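Local atomic coordinates of lactate dehydrogenase, adjacent gene encodes predicted malate dehydrogenase (Cryptosporidium parvum, PDB entry 4ND2), a protein that probably catalyses the interconversion of (S)-lactate and pyruvate, with NAD(+) and NADH as the paired cofactor, as an L-lactate dehydrogenase of the LDH/MDH superfamily. Residues A[156-159]-A[160-164]; A[192-195]-A[196-199]; A[202-205]-A[206-210]; A[291-294]-A[295-298]. One frame throughout, in Å; residues are numbered along the deposited sequence.

All four contacts are local ones in the alpha/beta C-terminal domain, and they follow one another along the chain: the end of helix 147-162, the step from strand 193-194 into helix 195-200, and the starts of helices 206-227 and 293-314. Interactions 1, 2 and 3 form a cluster, their centres 10 to 13 Å apart. F162 of interaction 1 meets F198 of interaction 2, H161 reaches L203 of interaction 3, and I204 packs against H161, F162 and F198. Interaction 4 stands apart, its centre 19 to 24 Å from those of the others, with no touch. The cluster therefore ties helices 147-162, 195-200 and 206-227 together, and interactions 1 and 2 also touch the third subunit.

Interaction 1 (A[156-159]-A[160-164]); sequences TFIA and QHFGV
Q160 lies alongside both T156 and F157, its side chain pointing the same way as theirs. With CG beside its own backbone N (chi1 -76°) and the chain extended beyond, the amide runs back along the helix: CD lies 3.9 Å from T156 CG2, while OE1 sits in the plane of the F157 ring, at its edge, 3.7 Å from CD1. Ring and amide planes are only 26° apart. I158 and F162 repeat this side-by-side packing at the same four-residue spacing, two residues further along, where I158 CG2 meets the edge of the F162 ring in plane, 3.8 Å from CD2. One face of that ring carries H161 CD2, over its centre. This is the C-terminal end of helix 147-162, the helix that also bears the pyruvate-binding R153. F162 N donates to I158 O at 3.2 Å (168°). G163 then leaves helical geometry with positive phi, and A159 O takes a bond from V164 N at 3.1 Å as well as a weak one from G163 N. T156 OG1 is held by S152 O and H161 NE2 by L203 O, while F157 stacks on H215 of helix 206-227.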
loop_
_atom_site.group_PDB
_atom_site.type_symbol
_atom_site.label_atom_id
_atom_site.label_comp_id
_atom_site.label_asym_id
_atom_site.label_seq_id
_atom_site.Cartn_x
_atom_site.Cartn_y
_atom_site.Cartn_z
ATOM N N THR A 156 -1.705 -18.486 -12.389
ATOM C CA THR A 156 -3.081 -18.388 -11.907
ATOM C C THR A 156 -3.846 -19.693 -12.110
ATOM O O THR A 156 -4.550 -20.144 -11.210
ATOM C CB THR A 156 -3.818 -17.221 -12.599
ATOM O OG1 THR A 156 -3.187 -15.988 -12.232
ATOM C CG2 THR A 156 -5.286 -17.163 -12.198
ATOM N N PHE A 157 -3.693 -20.298 -13.284
ATOM C CA PHE A 157 -4.389 -21.542 -13.606
ATOM C C PHE A 157 -3.893 -22.705 -12.747
ATOM O O PHE A 157 -4.688 -23.526 -12.302
ATOM C CB PHE A 157 -4.255 -21.878 -15.095
ATOM C CG PHE A 157 -4.826 -20.830 -16.021
ATOM C CD1 PHE A 157 -5.907 -20.034 -15.640
ATOM C CD2 PHE A 157 -4.295 -20.654 -17.289
ATOM C CE1 PHE A 157 -6.425 -19.080 -16.500
ATOM C CE2 PHE A 157 -4.817 -19.705 -18.155
ATOM C CZ PHE A 157 -5.879 -18.917 -17.758
ATOM N N ILE A 158 -2.588 -22.757 -12.502
ATOM C CA ILE A 158 -2.015 -23.751 -11.592
ATOM C C ILE A 158 -2.561 -23.531 -10.183
ATOM O O ILE A 158 -2.990 -24.480 -9.522
ATOM C CB ILE A 158 -0.475 -23.679 -11.563
ATOM C CG1 ILE A 158 0.100 -24.068 -12.928
ATOM C CG2 ILE A 158 0.086 -24.596 -10.476
ATOM C CD1 ILE A 158 1.512 -23.578 -13.165
ATOM N N ALA A 159 -2.547 -22.274 -9.740
ATOM C CA ALA A 159 -3.024 -21.908 -8.405
ATOM C C ALA A 159 -4.493 -22.259 -8.203
ATOM O O ALA A 159 -4.886 -22.717 -7.127
ATOM C CB ALA A 159 -2.803 -20.423 -8.156
ATOM N N GLN A 160 -5.299 -22.047 -9.241
ATOM C CA GLN A 160 -6.729 -22.351 -9.181
ATOM C C GLN A 160 -6.996 -23.854 -9.082
ATOM O O GLN A 160 -7.969 -24.268 -8.451
ATOM C CB GLN A 160 -7.470 -21.740 -10.378
ATOM C CG GLN A 160 -7.675 -20.237 -10.233
ATOM C CD GLN A 160 -8.271 -19.574 -11.465
ATOM O OE1 GLN A 160 -8.021 -19.987 -12.598
ATOM N NE2 GLN A 160 -9.050 -18.522 -11.246
ATOM N N HIS A 161 -6.138 -24.669 -9.696
ATOM C CA HIS A 161 -6.255 -26.119 -9.557
ATOM C C HIS A 161 -6.022 -26.545 -8.106
ATOM O O HIS A 161 -6.854 -27.233 -7.520
ATOM C CB HIS A 161 -5.279 -26.861 -10.476
ATOM C CG HIS A 161 -5.236 -28.336 -10.225
ATOM N ND1 HIS A 161 -6.174 -29.205 -10.738
ATOM C CD2 HIS A 161 -4.394 -29.090 -9.478
ATOM C CE1 HIS A 161 -5.904 -30.432 -10.329
ATOM N NE2 HIS A 161 -4.829 -30.390 -9.564
ATOM N N PHE A 162 -4.898 -26.122 -7.533
ATOM C CA PHE A 162 -4.517 -26.522 -6.173
ATOM C C PHE A 162 -5.242 -25.752 -5.064
ATOM O O PHE A 162 -5.185 -26.149 -3.901
ATOM C CB PHE A 162 -3.004 -26.388 -5.980
ATOM C CG PHE A 162 -2.203 -27.377 -6.777
ATOM C CD1 PHE A 162 -2.172 -28.716 -6.411
ATOM C CD2 PHE A 162 -1.478 -26.974 -7.890
ATOM C CE1 PHE A 162 -1.434 -29.633 -7.143
ATOM C CE2 PHE A 162 -0.737 -27.885 -8.623
ATOM C CZ PHE A 162 -0.715 -29.218 -8.250
ATOM N N GLY A 163 -5.913 -24.657 -5.419
ATOM C CA GLY A 163 -6.616 -23.827 -4.440
ATOM C C GLY A 163 -5.672 -23.098 -3.500
ATOM O O GLY A 163 -5.913 -23.039 -2.296
ATOM N N VAL A 164 -4.600 -22.538 -4.058
ATOM C CA VAL A 164 -3.588 -21.817 -3.285
ATOM C C VAL A 164 -3.345 -20.413 -3.841
ATOM O O VAL A 164 -3.730 -20.100 -4.968
ATOM C CB VAL A 164 -2.236 -22.569 -3.253
ATOM C CG1 VAL A 164 -2.400 -23.937 -2.607
ATOM C CG2 VAL A 164 -1.636 -22.702 -4.649
#

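Interaction 2 (A[192-195]-A[196-199]); sequences GVPL and SSFI
V193 and F198 make the main apolar contact here, their side chains crossing at about a right angle. V193 CG1 lies over one face of the F198 ring in a CH-pi contact, 3.7 Å from the ring centroid and 26° off its normal; its nearest ring atom, CE1, is 3.4 Å away. The methyl is thus offset toward the rim. Chi1 of V193, -178°, places CG1 beside the carbonyl carbon, on the side from which the ring arrives. At the ring's edge, near its plane, lies L195 CA.

Looser van der Waals contacts gather on the P194 ring, which has both serine hydroxyls beside it: S197 OG is 3.6 Å from P194 CG, and S196 OG is 3.7 Å from the same atom. These are contacts with carbon and carry no polar bond.

The hydrogen bonds are backbone ones and uneven in quality. P194 O receives two weak bonds, from S197 N at 3.1 Å and from F198 N at 3.4 Å, the former bent to 132°. The next carbonyl does better, L195 O accepting from I199 N at 2.9 Å.

Beyond the segments, F198 meets the ring of F162, L195 packs on V188 and I209, and V193 and S197 touch E288 and D290 of the third subunit. The arrangement is that of a strand-to-helix junction: the short, weakly bonded strand at about 193-194, an outermost strand of a small antiparallel sheet within this chain, gives way through P194 at the N-cap position to the short helix 195-200.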
loop_
_atom_site.group_PDB
_atom_site.type_symbol
_atom_site.label_atom_id
_atom_site.label_comp_id
_atom_site.label_asym_id
_atom_site.label_seq_id
_atom_site.Cartn_x
_atom_site.Cartn_y
_atom_site.Cartn_z
ATOM N N GLY A 192 7.645 -24.582 -3.416
ATOM C CA GLY A 192 8.838 -25.427 -3.471
ATOM C C GLY A 192 8.606 -26.837 -4.001
ATOM O O GLY A 192 9.566 -27.541 -4.305
ATOM N N VAL A 193 7.346 -27.252 -4.114
ATOM C CA VAL A 193 7.004 -28.605 -4.565
ATOM C C VAL A 193 6.813 -28.643 -6.087
ATOM O O VAL A 193 6.003 -27.884 -6.621
ATOM C CB VAL A 193 5.709 -29.109 -3.895
ATOM C CG1 VAL A 193 5.390 -30.532 -4.340
ATOM C CG2 VAL A 193 5.827 -29.039 -2.378
ATOM N N PRO A 194 7.537 -29.526 -6.779
ATOM C CA PRO A 194 7.408 -29.628 -8.237
ATOM C C PRO A 194 6.170 -30.411 -8.678
ATOM O O PRO A 194 5.619 -31.192 -7.900
ATOM C CB PRO A 194 8.688 -30.358 -8.646
ATOM C CG PRO A 194 9.013 -31.216 -7.473
ATOM C CD PRO A 194 8.558 -30.457 -6.258
ATOM N N LEU A 195 5.740 -30.204 -9.920
ATOM C CA LEU A 195 4.554 -30.889 -10.446
ATOM C C LEU A 195 4.696 -32.414 -10.428
ATOM O O LEU A 195 3.714 -33.125 -10.215
ATOM C CB LEU A 195 4.227 -30.413 -11.867
ATOM C CG LEU A 195 3.637 -29.006 -11.995
ATOM C CD1 LEU A 195 3.558 -28.601 -13.459
ATOM C CD2 LEU A 195 2.264 -28.921 -11.343
ATOM N N SER A 196 5.915 -32.906 -10.649
ATOM C CA SER A 196 6.190 -34.347 -10.599
ATOM C C SER A 196 5.779 -34.966 -9.262
ATOM O O SER A 196 5.278 -36.091 -9.230
ATOM C CB SER A 196 7.670 -34.630 -10.877
ATOM O OG SER A 196 8.508 -34.007 -9.920
ATOM N N SER A 197 5.978 -34.230 -8.168
ATOM C CA SER A 197 5.576 -34.702 -6.838
ATOM C C SER A 197 4.061 -34.738 -6.696
ATOM O O SER A 197 3.511 -35.703 -6.167
ATOM C CB SER A 197 6.172 -33.827 -5.730
ATOM O OG SER A 197 7.579 -33.969 -5.671
ATOM N N PHE A 198 3.390 -33.687 -7.164
ATOM C CA PHE A 198 1.930 -33.628 -7.108
ATOM C C PHE A 198 1.281 -34.744 -7.931
ATOM O O PHE A 198 0.215 -35.242 -7.568
ATOM C CB PHE A 198 1.418 -32.258 -7.575
ATOM C CG PHE A 198 1.683 -31.143 -6.597
ATOM C CD1 PHE A 198 2.559 -30.114 -6.911
ATOM C CD2 PHE A 198 1.049 -31.122 -5.360
ATOM C CE1 PHE A 198 2.798 -29.085 -6.015
ATOM C CE2 PHE A 198 1.287 -30.097 -4.457
ATOM C CZ PHE A 198 2.162 -29.077 -4.786
ATOM N N ILE A 199 1.920 -35.127 -9.036
ATOM C CA ILE A 199 1.451 -36.260 -9.846
ATOM C C ILE A 199 1.537 -37.563 -9.044
ATOM O O ILE A 199 0.573 -38.321 -8.995
ATOM C CB ILE A 199 2.232 -36.386 -11.175
ATOM C CG1 ILE A 199 1.889 -35.212 -12.098
ATOM C CG2 ILE A 199 1.905 -37.704 -11.877
ATOM C CD1 ILE A 199 2.864 -35.012 -13.239
#

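Interaction 3 (A[202-205]-A[206-210]); sequences GLIT and QEQID
T205 and Q208 grip each other in a capping box that forms the tight part of this contact. Q208 N donates to T205 OG1 at 3.0 Å (158°), and T205 N returns a bond to Q208 OE1 at 2.9 Å, the donor tilted 24° from the carbonyl plane. The T205 hydroxyl sits between its own N and carbonyl carbon (chi1 71°), where it faces the amides of the first helical turn; Q208 CG lies beside it at 3.2 Å. The extended Q208 chain also brings OE1 to 3.5 Å from I204 CG1. On the buried side I204 and I209 cross at about a right angle, with CD1 of I204 3.7 Å from CG1 of I209.

The solvent side is looser. There Q206, bent at chi2, donates through NE2 to D210 OD1 at 3.0 Å, which it meets from above the carboxylate plane, and E207 adds little beyond its CB near T205 OG1.

The box opens helix 206-227 just after G202 has closed the preceding helix in a Schellman motif. I204 is wedged against F198 of helix 195-200 and H161 and F162 of helix 147-162, while I209 packs on I199 of helix 195-200.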
loop_
_atom_site.group_PDB
_atom_site.type_symbol
_atom_site.label_atom_id
_atom_site.label_comp_id
_atom_site.label_asym_id
_atom_site.label_seq_id
_atom_site.Cartn_x
_atom_site.Cartn_y
_atom_site.Cartn_z
ATOM N N GLY A 202 -1.089 -37.834 -6.434
ATOM C CA GLY A 202 -2.446 -37.952 -6.959
ATOM C C GLY A 202 -3.259 -36.670 -6.890
ATOM O O GLY A 202 -4.486 -36.711 -6.979
ATOM N N LEU A 203 -2.580 -35.534 -6.744
ATOM C CA LEU A 203 -3.253 -34.236 -6.598
ATOM C C LEU A 203 -3.379 -33.471 -7.919
ATOM O O LEU A 203 -4.131 -32.498 -8.003
ATOM C CB LEU A 203 -2.523 -33.381 -5.554
ATOM C CG LEU A 203 -2.476 -33.971 -4.137
ATOM C CD1 LEU A 203 -1.711 -33.054 -3.198
ATOM C CD2 LEU A 203 -3.875 -34.235 -3.601
ATOM N N ILE A 204 -2.639 -33.902 -8.941
ATOM C CA ILE A 204 -2.818 -33.391 -10.302
ATOM C C ILE A 204 -2.407 -34.460 -11.316
ATOM O O ILE A 204 -1.513 -35.257 -11.045
ATOM C CB ILE A 204 -2.010 -32.091 -10.538
ATOM C CG1 ILE A 204 -2.520 -31.353 -11.781
ATOM C CG2 ILE A 204 -0.517 -32.377 -10.659
ATOM C CD1 ILE A 204 -1.960 -29.953 -11.929
ATOM N N THR A 205 -3.059 -34.476 -12.475
ATOM C CA THR A 205 -2.701 -35.412 -13.542
ATOM C C THR A 205 -1.965 -34.686 -14.658
ATOM O O THR A 205 -2.068 -33.461 -14.789
ATOM C CB THR A 205 -3.938 -36.114 -14.135
ATOM O OG1 THR A 205 -4.712 -35.181 -14.900
ATOM C CG2 THR A 205 -4.799 -36.709 -13.037
ATOM N N GLN A 206 -1.224 -35.445 -15.460
ATOM C CA GLN A 206 -0.525 -34.883 -16.613
ATOM C C GLN A 206 -1.505 -34.276 -17.618
ATOM O O GLN A 206 -1.195 -33.268 -18.248
ATOM C CB GLN A 206 0.345 -35.944 -17.298
ATOM C CG GLN A 206 1.192 -35.425 -18.455
ATOM C CD GLN A 206 2.181 -34.350 -18.033
ATOM O OE1 GLN A 206 2.936 -34.529 -17.082
ATOM N NE2 GLN A 206 2.184 -33.228 -18.746
ATOM N N GLU A 207 -2.678 -34.890 -17.767
ATOM C CA GLU A 207 -3.726 -34.344 -18.636
ATOM C C GLU A 207 -4.209 -32.978 -18.133
ATOM O O GLU A 207 -4.431 -32.060 -18.926
ATOM C CB GLU A 207 -4.907 -35.313 -18.753
ATOM C CG GLU A 207 -4.599 -36.559 -19.573
ATOM C CD GLU A 207 -5.842 -37.353 -19.921
ATOM O OE1 GLU A 207 -5.950 -38.523 -19.497
ATOM O OE2 GLU A 207 -6.718 -36.802 -20.617
ATOM N N GLN A 208 -4.366 -32.847 -16.818
ATOM C CA GLN A 208 -4.738 -31.564 -16.218
ATOM C C GLN A 208 -3.650 -30.514 -16.439
ATOM O O GLN A 208 -3.951 -29.351 -16.697
ATOM C CB GLN A 208 -5.034 -31.729 -14.728
ATOM C CG GLN A 208 -6.352 -32.431 -14.454
ATOM C CD GLN A 208 -6.533 -32.804 -12.996
ATOM O OE1 GLN A 208 -5.568 -33.082 -12.289
ATOM N NE2 GLN A 208 -7.779 -32.813 -12.541
ATOM N N ILE A 209 -2.390 -30.931 -16.349
ATOM C CA ILE A 209 -1.262 -30.054 -16.657
ATOM C C ILE A 209 -1.303 -29.624 -18.126
ATOM O O ILE A 209 -1.095 -28.448 -18.436
ATOM C CB ILE A 209 0.090 -30.730 -16.328
ATOM C CG1 ILE A 209 0.244 -30.876 -14.808
ATOM C CG2 ILE A 209 1.258 -29.932 -16.901
ATOM C CD1 ILE A 209 1.354 -31.813 -14.384
ATOM N N ASP A 210 -1.583 -30.572 -19.020
ATOM C CA ASP A 210 -1.688 -30.278 -20.452
ATOM C C ASP A 210 -2.811 -29.270 -20.731
ATOM O O ASP A 210 -2.654 -28.374 -21.563
ATOM C CB ASP A 210 -1.933 -31.559 -21.267
ATOM C CG ASP A 210 -0.777 -32.559 -21.181
ATOM O OD1 ASP A 210 0.357 -32.174 -20.824
ATOM O OD2 ASP A 210 -1.014 -33.749 -21.475
#

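Interaction 4 (A[291-294]-A[295-298]); sequences LTPL and EQKL
E295 OE1 is gripped by two donors: T292 N, 3.1 Å away with an almost straight N-H (169°), and the hydroxyl side chain of S186. T292 N comes to the anti side of the carboxylate, 32° out of its plane. The partner half of this exchange is E295 N, which donates to T292 OG1 at 3.1 Å. Together they make a capping box, with T292 as N-cap of helix 293-314, the long C-terminal helix. The threonine OG1 lies between its backbone N and carbonyl carbon, facing into the first turn, and the extended E295 chain passes obliquely across it, CG 3.2 Å from OG1. The E295 carboxylate thus closes the start of the helix while being tied to the neighbouring loop, where E295 also packs against A184 and T185. Its negative charge near the helix N-terminus would probably be favoured by the helix dipole.

L291, just ahead of the box, lies against E295 and Q296: its CD2 is 3.8 Å from E295 OE1, and its CB is 3.8 Å from Q296 CG. It also packs on Y265. Backbone bonds continue the helix, Q296 N to T292 O at 2.8 Å and L298 N to L294 O at 2.9 Å. L294 and L298 add a loose apolar touch on the outer side. Q296 turns back past the N-cap along an extended chain, and its NE2 donates to L291 O at 2.8 Å, standing 52° above the carbonyl plane, with that oxygen lying nearly in the plane of the Q296 amide.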
loop_
_atom_site.group_PDB
_atom_site.type_symbol
_atom_site.label_atom_id
_atom_site.label_comp_id
_atom_site.label_asym_id
_atom_site.label_seq_id
_atom_site.Cartn_x
_atom_site.Cartn_y
_atom_site.Cartn_z
ATOM N N LEU A 291 15.603 -26.524 -19.303
ATOM C CA LEU A 291 14.568 -27.034 -20.195
ATOM C C LEU A 291 14.806 -28.496 -20.546
ATOM O O LEU A 291 15.942 -28.912 -20.771
ATOM C CB LEU A 291 14.524 -26.211 -21.485
ATOM C CG LEU A 291 14.217 -24.719 -21.335
ATOM C CD1 LEU A 291 14.276 -24.033 -22.692
ATOM C CD2 LEU A 291 12.861 -24.509 -20.677
ATOM N N THR A 292 13.722 -29.265 -20.607
ATOM C CA THR A 292 13.775 -30.643 -21.080
ATOM C C THR A 292 14.001 -30.645 -22.593
ATOM O O THR A 292 13.798 -29.617 -23.248
ATOM C CB THR A 292 12.464 -31.394 -20.784
ATOM O OG1 THR A 292 11.379 -30.749 -21.464
ATOM C CG2 THR A 292 12.179 -31.428 -19.287
ATOM N N PRO A 293 14.419 -31.794 -23.159
ATOM C CA PRO A 293 14.547 -31.880 -24.615
ATOM C C PRO A 293 13.264 -31.482 -25.355
ATOM O O PRO A 293 13.331 -30.773 -26.358
ATOM C CB PRO A 293 14.883 -33.357 -24.849
ATOM C CG PRO A 293 15.582 -33.775 -23.605
ATOM C CD PRO A 293 14.924 -33.009 -22.490
ATOM N N LEU A 294 12.114 -31.925 -24.851
ATOM C CA LEU A 294 10.822 -31.544 -25.425
ATOM C C LEU A 294 10.620 -30.027 -25.397
ATOM O O LEU A 294 10.222 -29.434 -26.398
ATOM C CB LEU A 294 9.673 -32.242 -24.688
ATOM C CG LEU A 294 8.246 -31.896 -25.135
ATOM C CD1 LEU A 294 8.074 -32.091 -26.635
ATOM C CD2 LEU A 294 7.227 -32.725 -24.366
ATOM N N GLU A 295 10.903 -29.409 -24.252
ATOM C CA GLU A 295 10.758 -27.958 -24.099
ATOM C C GLU A 295 11.725 -27.185 -24.998
ATOM O O GLU A 295 11.367 -26.142 -25.545
ATOM C CB GLU A 295 10.923 -27.550 -22.628
ATOM C CG GLU A 295 9.738 -27.966 -21.765
ATOM C CD GLU A 295 9.984 -27.849 -20.268
ATOM O OE1 GLU A 295 11.155 -27.755 -19.842
ATOM O OE2 GLU A 295 8.993 -27.866 -19.511
ATOM N N GLN A 296 12.941 -27.703 -25.157
ATOM C CA GLN A 296 13.918 -27.113 -26.078
ATOM C C GLN A 296 13.425 -27.153 -27.525
ATOM O O GLN A 296 13.645 -26.206 -28.283
ATOM C CB GLN A 296 15.269 -27.828 -25.971
ATOM C CG GLN A 296 15.991 -27.603 -24.651
ATOM C CD GLN A 296 17.151 -28.564 -24.453
ATOM O OE1 GLN A 296 18.023 -28.680 -25.312
ATOM N NE2 GLN A 296 17.165 -29.260 -23.319
ATOM N N LYS A 297 12.758 -28.244 -27.899
ATOM C CA LYS A 297 12.191 -28.387 -29.241
ATOM C C LYS A 297 11.015 -27.432 -29.450
ATOM O O LYS A 297 10.896 -26.806 -30.503
ATOM C CB LYS A 297 11.744 -29.831 -29.490
ATOM C CG LYS A 297 11.181 -30.073 -30.884
ATOM C CD LYS A 297 10.828 -31.534 -31.104
ATOM C CE LYS A 297 10.321 -31.769 -32.518
ATOM N NZ LYS A 297 10.242 -33.218 -32.856
ATOM N N LEU A 298 10.145 -27.332 -28.450
ATOM C CA LEU A 298 9.021 -26.398 -28.510
ATOM C C LEU A 298 9.505 -24.948 -28.591
ATOM O O LEU A 298 8.929 -24.147 -29.324
ATOM C CB LEU A 298 8.088 -26.593 -27.313
ATOM C CG LEU A 298 7.334 -27.927 -27.283
ATOM C CD1 LEU A 298 6.708 -28.153 -25.919
ATOM C CD2 LEU A 298 6.276 -27.999 -28.373
#